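Long-range contacts in glideosome-associated protein 50 (Plasmodium falciparum 3D7, PDB 3TGH), which probably helps assemble and anchor the glideosome, the motor complex for gliding and host cell invasion, at the parasite's inner membrane complex, and has a purple acid phosphatase-like fold: residues A[198-206]-A[238-249]; A[185-193]-A[309-320]. All blocks are in the same frame, centred on the assembly; numbering follows the deposited sequence.

Contact 1. Residues A[198-206]-A[238-249]; sequences DQPIYSSGY and EVIEDNDMAHIT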
loop_
_atom_site.group_PDB
_atom_site.type_symbol
_atom_site.label_atom_id
_atom_site.label_comp_id
_atom_site.label_asym_id
_atom_site.label_seq_id
_atom_site.Cartn_x
_atom_site.Cartn_y
_atom_site.Cartn_z
ATOM N N ASP A 198 -3.216 -3.814 -4.672
ATOM C CA ASP A 198 -3.210 -5.265 -4.461
ATOM C C ASP A 198 -2.336 -5.980 -5.521
ATOM O O ASP A 198 -1.298 -6.558 -5.196
ATOM C CB ASP A 198 -4.642 -5.804 -4.461
ATOM C CG ASP A 198 -4.702 -7.325 -4.441
ATOM O OD1 ASP A 198 -3.870 -7.948 -3.751
ATOM O OD2 ASP A 198 -5.596 -7.896 -5.094
ATOM N N GLN A 199 -2.762 -5.920 -6.777
ATOM C CA GLN A 199 -2.112 -6.654 -7.861
ATOM C C GLN A 199 -0.847 -5.945 -8.383
ATOM O O GLN A 199 -0.907 -4.781 -8.790
ATOM C CB GLN A 199 -3.116 -6.862 -9.006
ATOM C CG GLN A 199 -2.544 -7.458 -10.273
ATOM C CD GLN A 199 -2.049 -8.872 -10.093
ATOM O OE1 GLN A 199 -2.792 -9.749 -9.652
ATOM N NE2 GLN A 199 -0.788 -9.111 -10.459
ATOM N N PRO A 200 0.301 -6.652 -8.397
ATOM C CA PRO A 200 1.502 -6.075 -9.017
ATOM C C PRO A 200 1.407 -5.952 -10.532
ATOM O O PRO A 200 0.728 -6.745 -11.186
ATOM C CB PRO A 200 2.618 -7.066 -8.658
ATOM C CG PRO A 200 1.955 -8.271 -8.154
ATOM C CD PRO A 200 0.593 -7.903 -7.687
ATOM N N ILE A 201 2.107 -4.959 -11.071
ATOM C CA ILE A 201 2.330 -4.840 -12.497
ATOM C C ILE A 201 3.395 -5.866 -12.899
ATOM O O ILE A 201 3.216 -6.613 -13.862
ATOM C CB ILE A 201 2.808 -3.425 -12.867
ATOM C CG1 ILE A 201 1.705 -2.403 -12.593
ATOM C CG2 ILE A 201 3.262 -3.377 -14.339
ATOM C CD1 ILE A 201 2.196 -0.949 -12.583
ATOM N N TYR A 202 4.498 -5.888 -12.148
ATOM C CA TYR A 202 5.614 -6.794 -12.407
ATOM C C TYR A 202 5.859 -7.645 -11.174
ATOM O O TYR A 202 5.890 -7.129 -10.056
ATOM C CB TYR A 202 6.881 -6.013 -12.733
ATOM C CG TYR A 202 6.834 -5.211 -14.010
ATOM C CD1 TYR A 202 6.404 -5.783 -15.209
ATOM C CD2 TYR A 202 7.264 -3.887 -14.033
ATOM C CE1 TYR A 202 6.379 -5.043 -16.382
ATOM C CE2 TYR A 202 7.248 -3.145 -15.202
ATOM C CZ TYR A 202 6.812 -3.728 -16.373
ATOM O OH TYR A 202 6.794 -2.981 -17.525
ATOM N N SER A 203 6.031 -8.950 -11.377
ATOM C CA SER A 203 6.255 -9.875 -10.265
ATOM C C SER A 203 6.866 -11.184 -10.756
ATOM O O SER A 203 6.427 -11.746 -11.764
ATOM C CB SER A 203 4.944 -10.164 -9.530
ATOM O OG SER A 203 5.099 -11.122 -8.490
ATOM N N SER A 204 7.864 -11.664 -10.018
ATOM C CA SER A 204 8.429 -12.994 -10.240
ATOM C C SER A 204 7.628 -14.062 -9.483
ATOM O O SER A 204 7.913 -15.257 -9.609
ATOM C CB SER A 204 9.901 -13.035 -9.807
ATOM O OG SER A 204 10.666 -12.035 -10.459
ATOM N N GLY A 205 6.631 -13.630 -8.711
ATOM C CA GLY A 205 5.768 -14.525 -7.941
ATOM C C GLY A 205 4.670 -15.166 -8.773
ATOM O O GLY A 205 4.673 -15.070 -10.003
ATOM N N TYR A 206 3.712 -15.791 -8.093
ATOM C CA TYR A 206 2.732 -16.680 -8.743
ATOM C C TYR A 206 1.936 -16.037 -9.883
ATOM O O TYR A 206 1.793 -16.629 -10.956
ATOM C CB TYR A 206 1.771 -17.266 -7.706
ATOM C CG TYR A 206 0.818 -18.289 -8.278
ATOM C CD1 TYR A 206 1.274 -19.539 -8.690
ATOM C CD2 TYR A 206 -0.539 -18.009 -8.417
ATOM C CE1 TYR A 206 0.403 -20.486 -9.223
ATOM C CE2 TYR A 206 -1.419 -18.950 -8.951
ATOM C CZ TYR A 206 -0.941 -20.182 -9.348
ATOM O OH TYR A 206 -1.806 -21.113 -9.873
ATOM N N GLU A 238 9.640 -8.802 -2.911
ATOM C CA GLU A 238 10.444 -8.569 -4.104
ATOM C C GLU A 238 10.622 -7.084 -4.383
ATOM O O GLU A 238 9.762 -6.264 -4.028
ATOM C CB GLU A 238 9.798 -9.239 -5.327
ATOM C CG GLU A 238 10.528 -8.963 -6.655
ATOM C CD GLU A 238 10.203 -9.959 -7.752
ATOM O OE1 GLU A 238 9.036 -10.396 -7.862
ATOM O OE2 GLU A 238 11.124 -10.298 -8.521
ATOM N N VAL A 239 11.743 -6.744 -5.010
ATOM C CA VAL A 239 11.882 -5.444 -5.646
ATOM C C VAL A 239 12.371 -5.619 -7.089
ATOM O O VAL A 239 13.380 -6.299 -7.354
ATOM C CB VAL A 239 12.767 -4.459 -4.825
ATOM C CG1 VAL A 239 14.098 -5.079 -4.459
ATOM C CG2 VAL A 239 12.954 -3.137 -5.589
ATOM N N ILE A 240 11.595 -5.055 -8.013
ATOM C CA ILE A 240 11.928 -4.975 -9.429
ATOM C C ILE A 240 12.093 -3.503 -9.767
ATOM O O ILE A 240 11.190 -2.706 -9.505
ATOM C CB ILE A 240 10.815 -5.604 -10.284
ATOM C CG1 ILE A 240 10.842 -7.128 -10.119
ATOM C CG2 ILE A 240 10.956 -5.205 -11.765
ATOM C CD1 ILE A 240 9.611 -7.839 -10.656
ATOM N N GLU A 241 13.246 -3.126 -10.312
ATOM C CA GLU A 241 13.504 -1.721 -10.616
ATOM C C GLU A 241 13.643 -1.521 -12.110
ATOM O O GLU A 241 14.402 -2.235 -12.769
ATOM C CB GLU A 241 14.749 -1.197 -9.892
ATOM C CG GLU A 241 14.800 0.337 -9.865
ATOM C CD GLU A 241 16.050 0.901 -9.207
ATOM O OE1 GLU A 241 16.483 0.367 -8.163
ATOM O OE2 GLU A 241 16.589 1.901 -9.738
ATOM N N ASP A 242 12.910 -0.537 -12.626
ATOM C CA ASP A 242 12.829 -0.268 -14.052
ATOM C C ASP A 242 12.518 1.213 -14.276
ATOM O O ASP A 242 11.487 1.703 -13.815
ATOM C CB ASP A 242 11.736 -1.140 -14.677
ATOM C CG ASP A 242 11.395 -0.737 -16.102
ATOM O OD1 ASP A 242 12.244 -0.923 -17.000
ATOM O OD2 ASP A 242 10.267 -0.242 -16.324
ATOM N N ASN A 243 13.416 1.915 -14.972
ATOM C CA ASN A 243 13.225 3.331 -15.322
ATOM C C ASN A 243 13.008 4.238 -14.101
ATOM O O ASN A 243 12.091 5.062 -14.085
ATOM C CB ASN A 243 12.059 3.497 -16.313
ATOM C CG ASN A 243 12.230 2.665 -17.586
ATOM O OD1 ASN A 243 11.245 2.241 -18.197
ATOM N ND2 ASN A 243 13.477 2.438 -17.992
ATOM N N ASP A 244 13.853 4.067 -13.085
ATOM C CA ASP A 244 13.803 4.863 -11.843
ATOM C C ASP A 244 12.480 4.731 -11.068
ATOM O O ASP A 244 12.134 5.605 -10.272
ATOM C CB ASP A 244 14.118 6.344 -12.121
ATOM C CG ASP A 244 15.483 6.546 -12.768
ATOM O OD1 ASP A 244 16.493 6.075 -12.200
ATOM O OD2 ASP A 244 15.544 7.188 -13.839
ATOM N N MET A 245 11.753 3.641 -11.303
ATOM C CA MET A 245 10.590 3.293 -10.495
ATOM C C MET A 245 10.828 1.928 -9.879
ATOM O O MET A 245 11.233 0.993 -10.574
ATOM C CB MET A 245 9.313 3.255 -11.337
ATOM C CG MET A 245 8.047 3.097 -10.496
ATOM S SD MET A 245 6.509 2.947 -11.427
ATOM C CE MET A 245 6.717 4.217 -12.676
ATOM N N ALA A 246 10.586 1.822 -8.578
ATOM C CA ALA A 246 10.692 0.556 -7.881
ATOM C C ALA A 246 9.308 -0.080 -7.751
ATOM O O ALA A 246 8.365 0.550 -7.283
ATOM C CB ALA A 246 11.316 0.745 -6.511
ATOM N N HIS A 247 9.206 -1.335 -8.166
ATOM C CA HIS A 247 8.019 -2.136 -7.941
ATOM C C HIS A 247 8.320 -3.032 -6.755
ATOM O O HIS A 247 9.221 -3.868 -6.809
ATOM C CB HIS A 247 7.697 -2.966 -9.185
ATOM C CG HIS A 247 7.425 -2.140 -10.400
ATOM N ND1 HIS A 247 6.149 -1.893 -10.860
ATOM C CD2 HIS A 247 8.262 -1.478 -11.234
ATOM C CE1 HIS A 247 6.214 -1.127 -11.935
ATOM N NE2 HIS A 247 7.486 -0.865 -12.186
ATOM N N ILE A 248 7.590 -2.835 -5.669
ATOM C CA ILE A 248 7.829 -3.584 -4.459
ATOM C C ILE A 248 6.641 -4.487 -4.191
ATOM O O ILE A 248 5.506 -4.007 -4.105
ATOM C CB ILE A 248 8.040 -2.651 -3.263
ATOM C CG1 ILE A 248 9.316 -1.821 -3.452
ATOM C CG2 ILE A 248 8.093 -3.461 -1.976
ATOM C CD1 ILE A 248 9.537 -0.785 -2.370
ATOM N N THR A 249 6.905 -5.790 -4.072
ATOM C CA THR A 249 5.911 -6.729 -3.597
ATOM C C THR A 249 6.154 -6.984 -2.112
ATOM O O THR A 249 7.281 -7.278 -1.677
ATOM C CB THR A 249 5.946 -8.074 -4.334
ATOM O OG1 THR A 249 5.895 -7.850 -5.744
ATOM C CG2 THR A 249 4.755 -8.930 -3.914
HETATM O O HOH W 1 4.425 -3.833 -9.871
HETATM O O HOH W 2 6.336 -5.780 -7.437
HETATM O O HOH W 3 8.408 -1.083 -17.858
HETATM O O HOH W 4 6.715 -10.339 -6.558
#
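S204 and E238 meet through two bonds that hold the E238 carboxylate as a bidentate acceptor. The backbone N of S204 donates to E238 OE1 at 2.8 Å with an N-H...O angle of 168°, while S204 OG donates to E238 OE2 at 2.6 Å. Each oxygen uses its syn lone pair, which fixes the rotation of the carboxylate; S267 also bonds OE2. Next to this grip the packing is apolar: I240 CD1 lies 3.9 Å from Y202 CB and also touches the peptide leading into S203. The other dense point is an edge-to-face pair. Y202 sets its CD2 edge over the H247 imidazole, where Y202 CD2 lies 3.5 Å from H247 NE2, with the planes at 66°. The Y202 ring takes this place with CG anti to the carbonyl carbon (chi1 -65°), and I201 CG2 covers one of its faces.

This is the antiparallel hairpin 237-250 of a calcineurin-like phosphoesterase sheet, closed by a type I' turn from D242 to M245, against the loop that follows strand 192-196. The same loop starts beside the metal site: the side chain of P200 comes within about 4 Å of that of H233, a ligand of one metal cation, and D198 OD2 bonds H233 ND1.

Between these direct contacts the fit is looser and mediated by water. One water joins Y202 N to H247 ND1, and a second joins Y202 O to T249 OG1. A third gathers S203 OG, E238 OE1 and T249 OG1; S203 OG also bonds D234 and accepts from G205 N, forming an ST turn. Toward the hairpin turn, Y202 and D242 are both partly exposed. There a water donates to D242 OD2 at 2.6 Å and lies 2.5 Å from Y202 OH, while D242 OD1 pairs with K266.

Contact 2. Residues A[185-193]-A[309-320]; sequences VAKKIADFI and KKTLDKVNALQH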
loop_
_atom_site.group_PDB
_atom_site.type_symbol
_atom_site.label_atom_id
_atom_site.label_comp_id
_atom_site.label_asym_id
_atom_site.label_seq_id
_atom_site.Cartn_x
_atom_site.Cartn_y
_atom_site.Cartn_z
ATOM N N VAL A 185 -1.955 16.081 -9.919
ATOM C CA VAL A 185 -1.662 16.976 -8.797
ATOM C C VAL A 185 -0.315 16.624 -8.170
ATOM O O VAL A 185 0.509 17.507 -7.931
ATOM C CB VAL A 185 -2.776 16.944 -7.735
ATOM C CG1 VAL A 185 -2.363 17.720 -6.479
ATOM C CG2 VAL A 185 -4.073 17.508 -8.311
ATOM N N ALA A 186 -0.079 15.337 -7.926
ATOM C CA ALA A 186 1.163 14.882 -7.299
ATOM C C ALA A 186 2.391 15.343 -8.080
ATOM O O ALA A 186 3.401 15.724 -7.482
ATOM C CB ALA A 186 1.164 13.352 -7.142
ATOM N N LYS A 187 2.295 15.310 -9.411
ATOM C CA LYS A 187 3.349 15.816 -10.308
ATOM C C LYS A 187 3.757 17.251 -10.013
ATOM O O LYS A 187 4.921 17.624 -10.183
ATOM C CB LYS A 187 2.878 15.773 -11.771
ATOM C CG LYS A 187 2.974 14.428 -12.414
ATOM C CD LYS A 187 2.150 14.353 -13.694
ATOM C CE LYS A 187 2.795 15.112 -14.831
ATOM N NZ LYS A 187 2.028 14.926 -16.095
ATOM N N LYS A 188 2.787 18.058 -9.601
ATOM C CA LYS A 188 3.003 19.481 -9.383
ATOM C C LYS A 188 3.456 19.822 -7.961
ATOM O O LYS A 188 4.083 20.859 -7.758
ATOM C CB LYS A 188 1.716 20.246 -9.701
ATOM C CG LYS A 188 1.261 20.153 -11.155
ATOM C CD LYS A 188 2.130 21.004 -12.072
ATOM C CE LYS A 188 1.381 21.427 -13.327
ATOM N NZ LYS A 188 2.185 22.373 -14.155
ATOM N N ILE A 189 3.144 18.976 -6.976
ATOM C CA ILE A 189 3.392 19.351 -5.571
ATOM C C ILE A 189 4.136 18.335 -4.692
ATOM O O ILE A 189 4.493 18.663 -3.562
ATOM C CB ILE A 189 2.077 19.773 -4.857
ATOM C CG1 ILE A 189 1.139 18.584 -4.651
ATOM C CG2 ILE A 189 1.381 20.889 -5.648
ATOM C CD1 ILE A 189 -0.147 18.953 -3.922
ATOM N N ALA A 190 4.398 17.131 -5.201
ATOM C CA ALA A 190 5.011 16.086 -4.385
ATOM C C ALA A 190 6.441 15.746 -4.814
ATOM O O ALA A 190 6.705 15.471 -5.991
ATOM C CB ALA A 190 4.143 14.835 -4.401
ATOM N N ASP A 191 7.351 15.739 -3.844
ATOM C CA ASP A 191 8.744 15.344 -4.075
ATOM C C ASP A 191 8.872 13.824 -4.142
ATOM O O ASP A 191 9.786 13.290 -4.792
ATOM C CB ASP A 191 9.629 15.910 -2.971
ATOM C CG ASP A 191 9.498 17.419 -2.850
ATOM O OD1 ASP A 191 10.101 18.145 -3.672
ATOM O OD2 ASP A 191 8.756 17.874 -1.952
ATOM N N PHE A 192 7.957 13.143 -3.455
ATOM C CA PHE A 192 7.858 11.688 -3.455
ATOM C C PHE A 192 6.425 11.277 -3.792
ATOM O O PHE A 192 5.470 11.851 -3.265
ATOM C CB PHE A 192 8.194 11.122 -2.076
ATOM C CG PHE A 192 9.588 11.429 -1.602
ATOM C CD1 PHE A 192 9.814 12.421 -0.658
ATOM C CD2 PHE A 192 10.667 10.699 -2.072
ATOM C CE1 PHE A 192 11.108 12.687 -0.206
ATOM C CE2 PHE A 192 11.957 10.960 -1.628
ATOM C CZ PHE A 192 12.174 11.953 -0.697
ATOM N N ILE A 193 6.272 10.269 -4.647
ATOM C CA ILE A 193 4.947 9.716 -4.962
ATOM C C ILE A 193 5.012 8.202 -4.807
ATOM O O ILE A 193 5.843 7.542 -5.436
ATOM C CB ILE A 193 4.472 10.076 -6.387
ATOM C CG1 ILE A 193 4.558 11.587 -6.629
ATOM C CG2 ILE A 193 3.038 9.606 -6.613
ATOM C CD1 ILE A 193 4.313 11.983 -8.070
ATOM N N LYS A 309 12.947 17.024 -10.164
ATOM C CA LYS A 309 11.765 17.248 -10.998
ATOM C C LYS A 309 11.735 18.664 -11.562
ATOM O O LYS A 309 12.107 19.611 -10.870
ATOM C CB LYS A 309 10.496 16.992 -10.182
ATOM C CG LYS A 309 10.412 15.598 -9.601
ATOM C CD LYS A 309 9.076 15.370 -8.921
ATOM C CE LYS A 309 8.958 13.952 -8.401
ATOM N NZ LYS A 309 7.598 13.677 -7.885
ATOM N N LYS A 310 11.304 18.791 -12.821
ATOM C CA LYS A 310 11.106 20.097 -13.471
ATOM C C LYS A 310 9.620 20.461 -13.568
ATOM O O LYS A 310 9.269 21.548 -14.033
ATOM C CB LYS A 310 11.736 20.104 -14.871
ATOM C CG LYS A 310 13.246 20.311 -14.861
ATOM C CD LYS A 310 13.872 20.070 -16.234
ATOM C CE LYS A 310 14.056 18.581 -16.517
ATOM N NZ LYS A 310 14.860 18.339 -17.747
ATOM N N THR A 311 8.762 19.553 -13.114
ATOM C CA THR A 311 7.319 19.730 -13.188
ATOM C C THR A 311 6.723 20.412 -11.948
ATOM O O THR A 311 5.561 20.812 -11.973
ATOM C CB THR A 311 6.612 18.364 -13.394
ATOM O OG1 THR A 311 5.216 18.570 -13.631
ATOM C CG2 THR A 311 6.789 17.469 -12.175
ATOM N N LEU A 312 7.505 20.545 -10.874
ATOM C CA LEU A 312 6.972 21.053 -9.604
ATOM C C LEU A 312 6.568 22.528 -9.674
ATOM O O LEU A 312 7.220 23.342 -10.333
ATOM C CB LEU A 312 7.961 20.848 -8.455
ATOM C CG LEU A 312 8.248 19.414 -8.002
ATOM C CD1 LEU A 312 9.331 19.436 -6.934
ATOM C CD2 LEU A 312 6.991 18.711 -7.482
ATOM N N ASP A 313 5.484 22.849 -8.978
ATOM C CA ASP A 313 4.937 24.197 -8.941
ATOM C C ASP A 313 4.406 24.435 -7.527
ATOM O O ASP A 313 3.231 24.744 -7.324
ATOM C CB ASP A 313 3.830 24.325 -9.995
ATOM C CG ASP A 313 3.260 25.729 -10.093
ATOM O OD1 ASP A 313 2.037 25.854 -10.347
ATOM O OD2 ASP A 313 4.024 26.702 -9.918
ATOM N N LYS A 314 5.288 24.269 -6.547
ATOM C CA LYS A 314 4.898 24.310 -5.135
ATOM C C LYS A 314 4.417 25.687 -4.666
ATOM O O LYS A 314 3.681 25.775 -3.685
ATOM C CB LYS A 314 6.051 23.853 -4.241
ATOM C CG LYS A 314 6.241 22.349 -4.176
ATOM C CD LYS A 314 7.410 22.019 -3.258
ATOM C CE LYS A 314 7.337 20.610 -2.713
ATOM N NZ LYS A 314 8.301 20.447 -1.591
ATOM N N VAL A 315 4.832 26.749 -5.355
ATOM C CA VAL A 315 4.353 28.100 -5.049
ATOM C C VAL A 315 2.820 28.191 -5.151
ATOM O O VAL A 315 2.197 28.987 -4.449
ATOM C CB VAL A 315 5.008 29.160 -5.971
ATOM C CG1 VAL A 315 4.580 28.959 -7.422
ATOM C CG2 VAL A 315 4.667 30.569 -5.497
ATOM N N ASN A 316 2.222 27.367 -6.014
ATOM C CA ASN A 316 0.770 27.331 -6.189
ATOM C C ASN A 316 0.176 26.001 -5.715
ATOM O O ASN A 316 -0.759 25.473 -6.325
ATOM C CB ASN A 316 0.415 27.574 -7.662
ATOM C CG ASN A 316 0.914 28.912 -8.170
ATOM O OD1 ASN A 316 0.568 29.964 -7.631
ATOM N ND2 ASN A 316 1.734 28.878 -9.218
ATOM N N ALA A 317 0.713 25.466 -4.619
ATOM C CA ALA A 317 0.287 24.160 -4.113
ATOM C C ALA A 317 -1.215 24.103 -3.846
ATOM O O ALA A 317 -1.876 23.152 -4.248
ATOM C CB ALA A 317 1.061 23.797 -2.847
ATOM N N LEU A 318 -1.748 25.121 -3.167
ATOM C CA LEU A 318 -3.180 25.152 -2.817
ATOM C C LEU A 318 -4.079 24.966 -4.028
ATOM O O LEU A 318 -5.054 24.212 -3.988
ATOM C CB LEU A 318 -3.534 26.469 -2.115
ATOM C CG LEU A 318 -3.569 26.380 -0.594
ATOM C CD1 LEU A 318 -4.843 25.705 -0.156
ATOM C CD2 LEU A 318 -2.327 25.646 -0.045
ATOM N N GLN A 319 -3.738 25.654 -5.111
ATOM C CA GLN A 319 -4.525 25.594 -6.338
ATOM C C GLN A 319 -4.514 24.195 -6.935
ATOM O O GLN A 319 -5.502 23.767 -7.533
ATOM C CB GLN A 319 -4.024 26.622 -7.358
ATOM C CG GLN A 319 -4.350 28.080 -6.992
ATOM C CD GLN A 319 -3.261 28.788 -6.180
ATOM O OE1 GLN A 319 -2.404 28.151 -5.550
ATOM N NE2 GLN A 319 -3.311 30.124 -6.176
ATOM N N HIS A 320 -3.400 23.488 -6.769
ATOM C CA HIS A 320 -3.301 22.095 -7.205
ATOM C C HIS A 320 -4.033 21.138 -6.262
ATOM O O HIS A 320 -4.693 20.216 -6.732
ATOM C CB HIS A 320 -1.841 21.692 -7.396
ATOM C CG HIS A 320 -1.160 22.474 -8.473
ATOM N ND1 HIS A 320 -1.613 22.485 -9.774
ATOM C CD2 HIS A 320 -0.080 23.290 -8.442
ATOM C CE1 HIS A 320 -0.837 23.272 -10.499
ATOM N NE2 HIS A 320 0.099 23.773 -9.714
HETATM O O HOH W 5 10.987 20.573 -3.463
#
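K188 and H320 bring the C-terminal end of helix 169-189 against the first turn of helix 317-321 and the segment before it. Helix 169-189 ends in a turn into strand 192-196, the last step of a beta-alpha-beta crossover from strand 148-156 within the calcineurin-like phosphoesterase fold, and residues 309-320 wrap around that turn.

Two backbone carbonyls and one carboxylate oxygen of 185-193 accept N-H donors. K188 O accepts from D313 N at 2.7 Å, nearly straight at 172°, with the donor in the carbonyl plane on a lone pair. K309, extended beyond CG, carries its NZ to A190 O at 2.8 Å, tilted 26° from that carbonyl plane. The charged pair is D191 OD2 with K314 NZ, 2.6 Å, on the syn lone pair; the two side chains cross at about a right angle. OD2 also accepts from the backbone N of A151, so two donors hold this buried carboxylate oxygen, while a water donates to D191 OD1.

Apolar contact comes from I189 CG2, anti to the carbonyl carbon, which reaches A317 CB and the CB of H320. Other methyls make van der Waals contact with polar oxygens: L312 sets CD1 beside D191 OD1 and CD2 near the carbonyl oxygens of both K187 and A190, and V185 lies against H320 O.

The aromatic contact is a CH-pi interaction. K188 CB stands 3.7 Å from the centroid of the H320 ring, over its face, and K188 CG follows along the same ring. The ring is steadied by D313, whose OD1 accepts from H320 NE2 at 2.9 Å on its anti side, within 7° of the imidazole plane.

Overall arrangement
Both contacts reach the mixed sheet that holds strands 148-156, 192-196, 228-231, 245-250 and 237-242, and their centres lie 25 Å apart, with nearest atoms about 7 Å apart and no touch. Along the chain, 185-193 comes first, then 198-206 and 238-249, and finally 309-320, so contact 2 encloses contact 1 in sequence. Strand 192-196 joins the two directly: its start belongs to contact 2, and the loop beyond its end to contact 1. Contact 1 thus sits at the metal-site end of this strand, next to H233, whereas contact 2, away from the annotated sites, joins the region after strand 297-305 to the strand's other end.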